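Local atomic coordinates of ferredoxin (Rhodopseudomonas palustris, PDB entry 4LTU), a protein that carries a single [2Fe-2S] cluster and probably shuttles electrons to a redox partner, as do its relatives adrenodoxin and putidaredoxin. Residues A24-A27 and A28-G32; D55-L58 and A59-P62; D70-D73 and G74-S77. One frame throughout, in Å; residues are numbered along the deposited sequence.

Three short-range contacts, each between residues only a few positions apart, illustrate how a small ferredoxin finishes its helices and shapes its loops around the mixed five-stranded sheet of its beta-grasp fold. They follow one another along the chain: interaction 1 on helix 24-29 and its exit, interaction 2 in the loop between strand 50-53 and helix 66-72, interaction 3 where that second helix gives way to the loop before strand 83-85. Their centres lie 20 to 21 Å apart and none touches another. Interaction 1 sits across the chain's centre from the other two. Two helix ends thus flank the [2Fe-2S] cluster, through Met25 and Leu71, whereas interaction 2 shapes the surface away from it.

Interaction 1: A24-A27 and A28-G32; sequences AMFA and ALNHG
His31 ND1 donates to Ala27 O at 2.6 Å, a short and nearly straight bond (164°) that uses a lone pair in the carbonyl plane and lies close to the imidazole plane. The ring is thus held by its edge, and its CG, beside the backbone N, carries ND1 back over the last turn. Were the imidazole cut back to an alanine, the Ala27 carbonyl would probably lose this in-plane donor, and the end of the helix one of its side-chain ties.

One residue earlier, Phe26 O takes two donors from Asn30: the backbone N at 3.0 Å and the amide ND2 at 3.1 Å, the latter from above the carbonyl plane. ND2 serves twice, since it also stands 3.2 Å above the centre of the Phe26 ring, with amide and ring planes 42° apart. Phe26 reaches it because CG is anti to the backbone N (chi1 175°), which swings the ring beside the helix end. Ordinary helical bonds, Ala28 N to Ala24 O and Leu29 N to Met25 O, complete the turn.

Packing is lighter. Met25 CG meets Leu29 CD1 at 3.8 Å, while the small Ala27 and Ala28 rest against Ile4 and Phe6 of strand 3-7. Met25 itself touches the [2Fe-2S] cluster, and its backbone bonds to that of Ser86.

The chemistry is that of a helix C-terminus whose carbonyls are served by side chains as well as backbone: an amide and an imidazole supply N-H groups near the C-terminal end of helix 24-29, a few residues beyond the cluster-touching methionine.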
loop_
_atom_site.group_PDB
_atom_site.type_symbol
_atom_site.label_atom_id
_atom_site.label_comp_id
_atom_site.label_asym_id
_atom_site.label_seq_id
_atom_site.Cartn_x
_atom_site.Cartn_y
_atom_site.Cartn_z
ATOM N N ALA A 24 1.387 1.196 5.816
ATOM C CA ALA A 24 1.601 -0.096 5.155
ATOM C C ALA A 24 2.980 -0.171 4.520
ATOM O O ALA A 24 3.565 -1.248 4.408
ATOM C CB ALA A 24 0.501 -0.342 4.095
ATOM N N MET A 25 3.487 0.977 4.104
ATOM C CA MET A 25 4.801 1.086 3.503
ATOM C C MET A 25 5.898 0.837 4.557
ATOM O O MET A 25 6.871 0.091 4.324
ATOM C CB MET A 25 4.972 2.477 2.866
ATOM C CG MET A 25 6.360 2.691 2.235
ATOM S SD MET A 25 6.912 4.398 2.415
ATOM C CE MET A 25 7.096 4.489 4.188
ATOM N N PHE A 26 5.732 1.487 5.702
ATOM C CA PHE A 26 6.660 1.365 6.786
ATOM C C PHE A 26 6.720 -0.126 7.157
ATOM O O PHE A 26 7.800 -0.735 7.167
ATOM C CB PHE A 26 6.195 2.238 7.962
ATOM C CG PHE A 26 7.038 2.088 9.201
ATOM C CD1 PHE A 26 8.111 2.955 9.443
ATOM C CD2 PHE A 26 6.759 1.075 10.133
ATOM C CE1 PHE A 26 8.898 2.816 10.586
ATOM C CE2 PHE A 26 7.530 0.926 11.270
ATOM C CZ PHE A 26 8.612 1.801 11.502
ATOM N N ALA A 27 5.550 -0.699 7.422
ATOM C CA ALA A 27 5.420 -2.117 7.716
ATOM C C ALA A 27 6.130 -3.000 6.692
ATOM O O ALA A 27 6.893 -3.864 7.067
ATOM C CB ALA A 27 3.929 -2.511 7.836
ATOM N N ALA A 28 5.862 -2.785 5.410
ATOM C CA ALA A 28 6.581 -3.468 4.325
ATOM C C ALA A 28 8.120 -3.396 4.433
ATOM O O ALA A 28 8.821 -4.424 4.423
ATOM C CB ALA A 28 6.142 -2.905 2.993
ATOM N N LEU A 29 8.634 -2.174 4.544
ATOM C CA LEU A 29 10.069 -1.912 4.419
ATOM C C LEU A 29 10.851 -2.437 5.596
ATOM O O LEU A 29 12.026 -2.740 5.481
ATOM C CB LEU A 29 10.310 -0.411 4.272
ATOM C CG LEU A 29 9.744 0.177 2.984
ATOM C CD1 LEU A 29 9.926 1.679 3.054
ATOM C CD2 LEU A 29 10.491 -0.420 1.800
ATOM N N ASN A 30 10.164 -2.541 6.728
ATOM C CA ASN A 30 10.761 -2.954 7.978
ATOM C C ASN A 30 10.657 -4.474 8.225
ATOM O O ASN A 30 11.131 -5.002 9.239
ATOM C CB ASN A 30 10.165 -2.091 9.088
ATOM C CG ASN A 30 10.862 -0.728 9.172
ATOM O OD1 ASN A 30 12.019 -0.663 9.559
ATOM N ND2 ASN A 30 10.190 0.340 8.754
ATOM N N HIS A 31 10.044 -5.174 7.269
ATOM C CA HIS A 31 9.938 -6.612 7.337
ATOM C C HIS A 31 10.161 -7.179 5.949
ATOM O O HIS A 31 9.353 -7.967 5.492
ATOM C CB HIS A 31 8.545 -7.055 7.850
ATOM C CG HIS A 31 8.140 -6.453 9.151
ATOM N ND1 HIS A 31 7.599 -5.186 9.246
ATOM C CD2 HIS A 31 8.182 -6.941 10.416
ATOM C CE1 HIS A 31 7.314 -4.925 10.515
ATOM N NE2 HIS A 31 7.662 -5.970 11.244
ATOM N N GLY A 32 11.216 -6.736 5.264
ATOM C CA GLY A 32 11.725 -7.397 4.061
ATOM C C GLY A 32 11.111 -7.283 2.670
ATOM O O GLY A 32 11.573 -7.979 1.748
#

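Interaction 2: D55-L58 and A59-P62; sequences DLWL and AKLP
Lys60 lays its chain over one face of the Trp57 indole. Its CD is 3.8 Å from both CE3 and CZ3 of Trp57, and the ammonium NZ stands 4.5 Å from the centroid of the six-membered ring, 19° off the normal. This is a cation-pi contact, with the charge displaced toward the rim of the ring system. Because the lysine is extended beyond CG, its methylenes pass across the benzo edge before the charge arrives.

A backbone bond ties the same pair: Lys60 N donates to Trp57 O at 3.0 Å. The next one follows, Leu61 N to Leu58 O at 3.1 Å, and is the straighter at 164°. The chain thus coils through two overlapping i to i+3 bonds in the loop that joins strand 50-53 to helix 66-72 of this adrenodoxin-type ferredoxin. Such spacing brings the lysine round to the same flank as the tryptophan.

Leu61 CB points toward the preceding segment and lies 3.5 Å from Leu58 O. Farther out, Leu58 and Leu61 both rest on Val53 of strand 50-53, Trp57 leans on Leu98, and Leu95 meets Lys60 as well as Leu61.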
loop_
_atom_site.group_PDB
_atom_site.type_symbol
_atom_site.label_atom_id
_atom_site.label_comp_id
_atom_site.label_asym_id
_atom_site.label_seq_id
_atom_site.Cartn_x
_atom_site.Cartn_y
_atom_site.Cartn_z
ATOM N N ASP A 55 -10.230 -5.977 -3.158
ATOM C CA ASP A 55 -11.632 -5.650 -3.442
ATOM C C ASP A 55 -12.530 -5.562 -2.197
ATOM O O ASP A 55 -13.346 -4.655 -2.084
ATOM C CB ASP A 55 -12.191 -6.676 -4.450
ATOM C CG ASP A 55 -13.626 -6.348 -4.902
ATOM O OD1 ASP A 55 -13.954 -5.138 -5.044
ATOM O OD2 ASP A 55 -14.415 -7.311 -5.117
ATOM N N LEU A 56 -12.354 -6.496 -1.266
ATOM C CA LEU A 56 -13.166 -6.581 -0.062
ATOM C C LEU A 56 -12.731 -5.689 1.092
ATOM O O LEU A 56 -13.525 -5.448 2.013
ATOM C CB LEU A 56 -13.282 -8.045 0.405
ATOM C CG LEU A 56 -13.804 -9.047 -0.634
ATOM C CD1 LEU A 56 -13.381 -10.447 -0.244
ATOM C CD2 LEU A 56 -15.352 -8.964 -0.899
ATOM N N TRP A 57 -11.489 -5.194 1.053
ATOM C CA TRP A 57 -10.951 -4.344 2.138
ATOM C C TRP A 57 -11.004 -2.842 1.823
ATOM O O TRP A 57 -10.895 -2.024 2.730
ATOM C CB TRP A 57 -9.507 -4.747 2.525
ATOM C CG TRP A 57 -9.382 -6.014 3.337
ATOM C CD1 TRP A 57 -9.186 -7.273 2.856
ATOM C CD2 TRP A 57 -9.447 -6.139 4.767
ATOM N NE1 TRP A 57 -9.131 -8.182 3.897
ATOM C CE2 TRP A 57 -9.290 -7.510 5.079
ATOM C CE3 TRP A 57 -9.643 -5.227 5.815
ATOM C CZ2 TRP A 57 -9.299 -7.993 6.402
ATOM C CZ3 TRP A 57 -9.657 -5.712 7.132
ATOM C CH2 TRP A 57 -9.480 -7.081 7.408
ATOM N N LEU A 58 -11.146 -2.470 0.553
ATOM C CA LEU A 58 -11.217 -1.051 0.199
ATOM C C LEU A 58 -12.178 -0.282 1.110
ATOM O O LEU A 58 -11.800 0.747 1.673
ATOM C CB LEU A 58 -11.586 -0.844 -1.266
ATOM C CG LEU A 58 -11.155 0.530 -1.833
ATOM C CD1 LEU A 58 -9.656 0.702 -1.896
ATOM C CD2 LEU A 58 -11.777 0.839 -3.229
ATOM N N ALA A 59 -13.400 -0.793 1.265
ATOM C CA ALA A 59 -14.458 -0.106 2.036
ATOM C C ALA A 59 -14.063 0.271 3.471
ATOM O O ALA A 59 -14.588 1.237 4.003
ATOM C CB ALA A 59 -15.779 -0.937 2.048
ATOM N N LYS A 60 -13.149 -0.492 4.074
ATOM C CA LYS A 60 -12.740 -0.302 5.479
ATOM C C LYS A 60 -11.692 0.797 5.702
ATOM O O LYS A 60 -11.350 1.137 6.843
ATOM C CB LYS A 60 -12.277 -1.642 6.077
ATOM C CG LYS A 60 -13.452 -2.563 6.478
ATOM C CD LYS A 60 -13.007 -3.937 7.004
ATOM C CE LYS A 60 -14.220 -4.881 7.159
ATOM N NZ LYS A 60 -13.886 -6.343 7.019
ATOM N N LEU A 61 -11.197 1.358 4.600
ATOM C CA LEU A 61 -10.213 2.413 4.654
ATOM C C LEU A 61 -10.841 3.808 4.551
ATOM O O LEU A 61 -11.816 4.014 3.812
ATOM C CB LEU A 61 -9.199 2.238 3.527
ATOM C CG LEU A 61 -8.391 0.938 3.550
ATOM C CD1 LEU A 61 -7.507 0.865 2.327
ATOM C CD2 LEU A 61 -7.588 0.874 4.817
ATOM N N PRO A 62 -10.256 4.785 5.265
ATOM C CA PRO A 62 -10.604 6.175 4.973
ATOM C C PRO A 62 -10.418 6.462 3.467
ATOM O O PRO A 62 -9.589 5.814 2.817
ATOM C CB PRO A 62 -9.607 6.965 5.811
ATOM C CG PRO A 62 -9.270 6.039 6.983
ATOM C CD PRO A 62 -9.219 4.669 6.311
#

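Interaction 3: D70-D73 and G74-S77; sequences DLLD and GTAS
Gly74 N donates to Leu71 O at 3.1 Å and 161°, a backbone hydrogen bond linking the end of helix 66-72 to the residues that follow. Next to it, residues Leu72 to Thr75 form a type I beta turn by which the chain leaves the helix.

A second polar link runs through the Thr75 hydroxyl. OG1 of Thr75 lies 3.1 Å from Leu72 O and 2.9 Å from Ser77 O, and its one proton has both acceptors within reach. With chi1 at 47°, OG1 sits between the backbone N and the carbonyl carbon, a rotation that places it near both carbonyls, one on the helix end and one on the loop. Among the charged groups, Asp73 OD2 makes a long, weak ion pair with Arg79 NH1.

Apolar contact comes from the other branch of the same threonine. Thr75 CG2 approaches Leu72 CD2 at 4.0 Å, the two side chains crossing at a slant. Leu72 and Leu71 both lie against Leu85 of strand 83-85, while Thr75 touches Ala47 and His50.

The arrangement is a helix C-terminus closing in a beta turn, set beside the cluster-binding loop: the Leu71 side chain lies about 5 Å from the bound [2Fe-2S] cluster and about 5 Å from the side chain of Val45, part of its binding site.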
loop_
_atom_site.group_PDB
_atom_site.type_symbol
_atom_site.label_atom_id
_atom_site.label_comp_id
_atom_site.label_asym_id
_atom_site.label_seq_id
_atom_site.Cartn_x
_atom_site.Cartn_y
_atom_site.Cartn_z
ATOM N N ASP A 70 -4.478 12.742 -7.201
ATOM C CA ASP A 70 -3.663 13.216 -8.324
ATOM C C ASP A 70 -2.304 12.527 -8.400
ATOM O O ASP A 70 -1.810 12.248 -9.493
ATOM C CB ASP A 70 -3.501 14.718 -8.330
ATOM C CG ASP A 70 -2.783 15.205 -9.572
ATOM O OD1 ASP A 70 -3.370 15.108 -10.689
ATOM O OD2 ASP A 70 -1.623 15.662 -9.425
ATOM N N LEU A 71 -1.694 12.248 -7.251
ATOM C CA LEU A 71 -0.500 11.394 -7.258
ATOM C C LEU A 71 -0.753 10.068 -7.985
ATOM O O LEU A 71 0.065 9.608 -8.774
ATOM C CB LEU A 71 0.015 11.143 -5.834
ATOM C CG LEU A 71 0.783 12.341 -5.254
ATOM C CD1 LEU A 71 1.113 12.094 -3.795
ATOM C CD2 LEU A 71 2.055 12.687 -6.111
ATOM N N LEU A 72 -1.904 9.471 -7.740
ATOM C CA LEU A 72 -2.163 8.145 -8.290
ATOM C C LEU A 72 -2.236 8.052 -9.814
ATOM O O LEU A 72 -1.991 6.969 -10.367
ATOM C CB LEU A 72 -3.394 7.510 -7.647
ATOM C CG LEU A 72 -3.129 7.014 -6.227
ATOM C CD1 LEU A 72 -4.443 6.608 -5.571
ATOM C CD2 LEU A 72 -2.069 5.870 -6.221
ATOM N N ASP A 73 -2.531 9.141 -10.520
ATOM C CA ASP A 73 -2.511 8.976 -11.964
ATOM C C ASP A 73 -1.165 9.182 -12.660
ATOM O O ASP A 73 -1.090 9.155 -13.889
ATOM C CB ASP A 73 -3.715 9.626 -12.693
ATOM C CG ASP A 73 -3.919 11.048 -12.330
ATOM O OD1 ASP A 73 -2.914 11.773 -12.307
ATOM O OD2 ASP A 73 -5.079 11.436 -12.059
ATOM N N GLY A 74 -0.111 9.304 -11.841
ATOM C CA GLY A 74 1.264 9.320 -12.305
ATOM C C GLY A 74 2.037 8.056 -11.947
ATOM O O GLY A 74 3.278 8.044 -11.994
ATOM N N THR A 75 1.313 6.991 -11.589
ATOM C CA THR A 75 1.940 5.725 -11.207
ATOM C C THR A 75 2.696 5.092 -12.387
ATOM O O THR A 75 2.425 5.432 -13.529
ATOM C CB THR A 75 0.902 4.735 -10.631
ATOM O OG1 THR A 75 -0.247 4.692 -11.486
ATOM C CG2 THR A 75 0.471 5.164 -9.233
ATOM N N ALA A 76 3.641 4.189 -12.110
ATOM C CA ALA A 76 4.388 3.521 -13.180
ATOM C C ALA A 76 3.538 2.438 -13.882
ATOM O O ALA A 76 3.552 2.328 -15.142
ATOM C CB ALA A 76 5.696 2.944 -12.644
ATOM N N SER A 77 2.840 1.653 -13.047
ATOM C CA SER A 77 1.762 0.726 -13.422
ATOM C C SER A 77 0.440 1.442 -13.253
ATOM O O SER A 77 0.129 1.893 -12.142
ATOM C CB SER A 77 1.731 -0.498 -12.487
ATOM O OG SER A 77 2.681 -1.492 -12.837
#